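Local coordinates for uncharacterized protein (Trypanosoma congolense, PDB 4E40) that probably serves as a cell-surface receptor that binds haptoglobin-hemoglobin through its elongated helical-bundle domain, the part described here, and so takes part in nutrient uptake, at residues 111-122 with 208-219. Residues are numbered along the deposited sequence; the frame is centred on the assembly and turned at random.
Sequences KVNEIIELTAGA and DVKSVEQRAEEL. Unlike the reference sequence in segment 111-122: Val112 (reference Ala), Ile116 (reference Thr).
Leu118 pushes its branched end into a hole formed by Asp208, Ser211, Val212 and Arg215, a knobs-into-holes contact in the receptor's long bundle, where the axes of segments 111-122 and 208-219 run antiparallel (163°) and approach to 9.1 Å. Its CB meets Val212 CG2 at 3.5 Å, while CD1 touches both Ser211 CB and Arg215 CG. One turn away, Ile115 lays CD1 over the backbone of Ala216, 3.9 Å from its CA, where the short alanine admits a bulky neighbour. Ala216 in turn touches Arg42 of helix 28-73, which binds heme b in another structure of this protein, though no heme is bound here. Beyond Ile115, Lys111 NZ donates to Glu218 OE1 at 2.8 Å, from above the carboxylate plane. Arg215, bent at chi2 and chi3 (-66° and 71°), curls along its own helix toward Glu218 and grips it side-on: NE bonds OE1 and NH1 bonds OE2 at 2.8 Å, both nearly in the guanidinium plane. OE1 thus receives Lys111 and Arg215 from opposite faces. Glu114 OE1 rests 3.2 Å from Arg215 CD, joining the network through a long ion pair to Lys111. The carboxylate shared by Lys111 and Arg215 probably stays ionised and links the two helices.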
loop_
_atom_site.group_PDB
_atom_site.type_symbol
_atom_site.label_atom_id
_atom_site.label_comp_id
_atom_site.label_asym_id
_atom_site.label_seq_id
_atom_site.Cartn_x
_atom_site.Cartn_y
_atom_site.Cartn_z
ATOM N N LYS A 111 5.963 9.582 -4.935
ATOM C CA LYS A 111 5.667 8.222 -4.416
ATOM C C LYS A 111 5.165 8.278 -3.012
ATOM O O LYS A 111 4.300 7.430 -2.623
ATOM C CB LYS A 111 6.907 7.280 -4.491
ATOM C CG LYS A 111 7.425 7.120 -5.891
ATOM C CD LYS A 111 6.475 6.565 -6.926
ATOM C CE LYS A 111 7.023 6.942 -8.290
ATOM N NZ LYS A 111 6.425 6.104 -9.346
ATOM N N VAL A 112 5.731 9.153 -2.198
ATOM C CA VAL A 112 5.239 9.325 -0.839
ATOM C C VAL A 112 3.744 9.704 -0.906
ATOM O O VAL A 112 2.924 9.140 -0.187
ATOM C CB VAL A 112 5.962 10.426 -0.107
ATOM C CG1 VAL A 112 5.224 10.926 1.148
ATOM C CG2 VAL A 112 7.412 9.952 0.245
ATOM N N ASN A 113 3.417 10.677 -1.745
ATOM C CA ASN A 113 1.989 11.091 -1.854
ATOM C C ASN A 113 1.112 9.991 -2.380
ATOM O O ASN A 113 -0.044 9.816 -1.864
ATOM C CB ASN A 113 1.894 12.381 -2.696
ATOM C CG ASN A 113 2.386 13.609 -1.924
ATOM O OD1 ASN A 113 2.319 13.644 -0.702
ATOM N ND2 ASN A 113 2.881 14.589 -2.617
ATOM N N GLU A 114 1.618 9.181 -3.320
ATOM C CA GLU A 114 0.849 8.060 -3.842
ATOM C C GLU A 114 0.596 7.049 -2.731
ATOM O O GLU A 114 -0.538 6.524 -2.626
ATOM C CB GLU A 114 1.534 7.384 -5.023
ATOM C CG GLU A 114 1.419 8.349 -6.226
ATOM C CD GLU A 114 2.198 7.944 -7.482
ATOM O OE1 GLU A 114 3.061 7.064 -7.418
ATOM O OE2 GLU A 114 1.984 8.594 -8.546
ATOM N N ILE A 115 1.609 6.765 -1.915
ATOM C CA ILE A 115 1.412 5.791 -0.818
ATOM C C ILE A 115 0.380 6.295 0.197
ATOM O O ILE A 115 -0.441 5.496 0.721
ATOM C CB ILE A 115 2.762 5.495 -0.128
ATOM C CG1 ILE A 115 3.593 4.628 -1.103
ATOM C CG2 ILE A 115 2.580 4.798 1.224
ATOM C CD1 ILE A 115 5.081 4.548 -0.708
ATOM N N ILE A 116 0.443 7.583 0.499
ATOM C CA ILE A 116 -0.500 8.165 1.481
ATOM C C ILE A 116 -1.908 7.989 0.926
ATOM O O ILE A 116 -2.822 7.533 1.674
ATOM C CB ILE A 116 -0.177 9.657 1.757
ATOM C CG1 ILE A 116 1.114 9.763 2.606
ATOM C CG2 ILE A 116 -1.391 10.365 2.409
ATOM C CD1 ILE A 116 1.703 11.196 2.667
ATOM N N GLU A 117 -2.123 8.357 -0.350
ATOM C CA GLU A 117 -3.484 8.240 -0.944
ATOM C C GLU A 117 -3.981 6.783 -0.991
ATOM O O GLU A 117 -5.144 6.464 -0.606
ATOM C CB GLU A 117 -3.470 8.847 -2.377
ATOM C CG GLU A 117 -4.799 8.636 -3.148
ATOM C CD GLU A 117 -4.611 8.709 -4.689
ATOM O OE1 GLU A 117 -3.452 8.754 -5.210
ATOM O OE2 GLU A 117 -5.634 8.704 -5.408
ATOM N N LEU A 118 -3.090 5.871 -1.387
ATOM C CA LEU A 118 -3.466 4.438 -1.557
ATOM C C LEU A 118 -3.758 3.833 -0.228
ATOM O O LEU A 118 -4.698 3.016 -0.113
ATOM C CB LEU A 118 -2.274 3.684 -2.181
ATOM C CG LEU A 118 -2.136 4.011 -3.682
ATOM C CD1 LEU A 118 -0.766 3.503 -4.079
ATOM C CD2 LEU A 118 -3.202 3.240 -4.441
ATOM N N THR A 119 -2.986 4.231 0.785
ATOM C CA THR A 119 -3.182 3.614 2.116
ATOM C C THR A 119 -4.474 4.099 2.760
ATOM O O THR A 119 -5.203 3.326 3.404
ATOM C CB THR A 119 -1.963 3.867 3.017
ATOM O OG1 THR A 119 -0.823 3.291 2.380
ATOM C CG2 THR A 119 -2.158 3.170 4.375
ATOM N N ALA A 120 -4.810 5.387 2.557
ATOM C CA ALA A 120 -6.105 5.910 3.052
ATOM C C ALA A 120 -7.271 5.190 2.371
ATOM O O ALA A 120 -8.265 4.791 3.032
ATOM C CB ALA A 120 -6.163 7.451 2.791
ATOM N N GLY A 121 -7.143 4.936 1.064
ATOM C CA GLY A 121 -8.227 4.193 0.359
ATOM C C GLY A 121 -8.286 2.760 0.856
ATOM O O GLY A 121 -9.382 2.230 1.064
ATOM N N ALA A 122 -7.151 2.107 1.054
ATOM C CA ALA A 122 -7.093 0.717 1.460
ATOM C C ALA A 122 -7.710 0.609 2.835
ATOM O O ALA A 122 -8.417 -0.394 3.148
ATOM C CB ALA A 122 -5.638 0.280 1.521
ATOM N N ASP A 208 -4.758 -2.408 -3.763
ATOM C CA ASP A 208 -4.181 -1.161 -3.201
ATOM C C ASP A 208 -2.892 -1.446 -2.454
ATOM O O ASP A 208 -1.941 -0.645 -2.556
ATOM C CB ASP A 208 -5.168 -0.434 -2.279
ATOM C CG ASP A 208 -6.269 0.309 -3.064
ATOM O OD1 ASP A 208 -6.181 0.456 -4.302
ATOM O OD2 ASP A 208 -7.271 0.718 -2.447
ATOM N N VAL A 209 -2.838 -2.555 -1.723
ATOM C CA VAL A 209 -1.664 -2.870 -0.930
ATOM C C VAL A 209 -0.555 -3.302 -1.891
ATOM O O VAL A 209 0.598 -2.920 -1.674
ATOM C CB VAL A 209 -1.953 -3.867 0.221
ATOM C CG1 VAL A 209 -0.658 -4.275 0.884
ATOM C CG2 VAL A 209 -2.968 -3.271 1.217
ATOM N N LYS A 210 -0.901 -4.029 -2.960
ATOM C CA LYS A 210 0.121 -4.405 -3.971
ATOM C C LYS A 210 0.701 -3.127 -4.577
ATOM O O LYS A 210 1.934 -3.030 -4.750
ATOM C CB LYS A 210 -0.440 -5.288 -5.062
ATOM C CG LYS A 210 -0.644 -6.707 -4.563
ATOM C CD LYS A 210 -1.348 -7.543 -5.597
ATOM C CE LYS A 210 -1.452 -8.963 -5.085
ATOM N NZ LYS A 210 -2.455 -9.742 -5.861
ATOM N N SER A 211 -0.175 -2.181 -4.916
ATOM C CA SER A 211 0.254 -0.879 -5.462
ATOM C C SER A 211 1.166 -0.146 -4.482
ATOM O O SER A 211 2.198 0.413 -4.896
ATOM C CB SER A 211 -0.948 -0.004 -5.843
ATOM O OG SER A 211 -1.659 -0.512 -6.966
ATOM N N VAL A 212 0.815 -0.132 -3.193
ATOM C CA VAL A 212 1.671 0.506 -2.167
ATOM C C VAL A 212 3.084 -0.075 -2.170
ATOM O O VAL A 212 4.077 0.676 -2.124
ATOM C CB VAL A 212 1.066 0.423 -0.733
ATOM C CG1 VAL A 212 2.089 0.747 0.368
ATOM C CG2 VAL A 212 -0.109 1.361 -0.637
ATOM N N GLU A 213 3.173 -1.396 -2.240
ATOM C CA GLU A 213 4.457 -2.027 -2.151
ATOM C C GLU A 213 5.272 -1.755 -3.445
ATOM O O GLU A 213 6.504 -1.653 -3.342
ATOM C CB GLU A 213 4.284 -3.532 -1.779
ATOM C CG GLU A 213 3.637 -3.796 -0.403
ATOM C CD GLU A 213 2.967 -5.176 -0.223
ATOM O OE1 GLU A 213 2.733 -5.882 -1.216
ATOM O OE2 GLU A 213 2.692 -5.589 0.943
ATOM N N GLN A 214 4.617 -1.592 -4.610
ATOM C CA GLN A 214 5.273 -1.246 -5.871
ATOM C C GLN A 214 5.720 0.214 -5.833
ATOM O O GLN A 214 6.886 0.528 -6.208
ATOM C CB GLN A 214 4.364 -1.385 -7.062
ATOM C CG GLN A 214 4.033 -2.793 -7.512
ATOM C CD GLN A 214 3.481 -2.780 -8.929
ATOM O OE1 GLN A 214 2.507 -2.080 -9.235
ATOM N NE2 GLN A 214 4.117 -3.544 -9.816
ATOM N N ARG A 215 4.832 1.134 -5.402
ATOM C CA ARG A 215 5.316 2.559 -5.258
ATOM C C ARG A 215 6.484 2.664 -4.255
ATOM O O ARG A 215 7.382 3.521 -4.381
ATOM C CB ARG A 215 4.167 3.541 -4.812
ATOM C CG ARG A 215 2.848 3.487 -5.585
ATOM C CD ARG A 215 2.784 3.893 -7.042
ATOM N NE ARG A 215 3.421 2.961 -7.974
ATOM C CZ ARG A 215 2.879 1.882 -8.541
ATOM N NH1 ARG A 215 3.609 1.179 -9.400
ATOM N NH2 ARG A 215 1.626 1.485 -8.274
ATOM N N ALA A 216 6.498 1.859 -3.203
ATOM C CA ALA A 216 7.523 1.914 -2.191
ATOM C C ALA A 216 8.864 1.472 -2.809
ATOM O O ALA A 216 9.891 2.006 -2.414
ATOM C CB ALA A 216 7.143 1.035 -1.019
ATOM N N GLU A 217 8.826 0.491 -3.727
ATOM C CA GLU A 217 10.081 0.017 -4.400
ATOM C C GLU A 217 10.561 1.167 -5.292
ATOM O O GLU A 217 11.790 1.461 -5.329
ATOM C CB GLU A 217 9.833 -1.259 -5.253
ATOM C CG GLU A 217 9.617 -2.518 -4.404
ATOM C CD GLU A 217 9.428 -3.793 -5.256
ATOM O OE1 GLU A 217 8.785 -3.718 -6.337
ATOM O OE2 GLU A 217 9.881 -4.895 -4.828
ATOM N N GLU A 218 9.631 1.787 -6.003
ATOM C CA GLU A 218 9.974 2.955 -6.865
ATOM C C GLU A 218 10.547 4.121 -6.074
ATOM O O GLU A 218 11.527 4.805 -6.509
ATOM C CB GLU A 218 8.778 3.380 -7.712
ATOM C CG GLU A 218 8.323 2.349 -8.750
ATOM C CD GLU A 218 6.858 2.451 -9.125
ATOM O OE1 GLU A 218 6.166 3.382 -8.638
ATOM O OE2 GLU A 218 6.376 1.571 -9.876
ATOM N N LEU A 219 9.996 4.364 -4.893
ATOM C CA LEU A 219 10.534 5.376 -3.979
ATOM C C LEU A 219 11.994 5.111 -3.612
ATOM O O LEU A 219 12.870 6.007 -3.671
ATOM C CB LEU A 219 9.639 5.465 -2.727
ATOM C CG LEU A 219 9.879 6.640 -1.780
ATOM C CD1 LEU A 219 8.630 6.676 -0.902
ATOM C CD2 LEU A 219 11.144 6.557 -0.925
#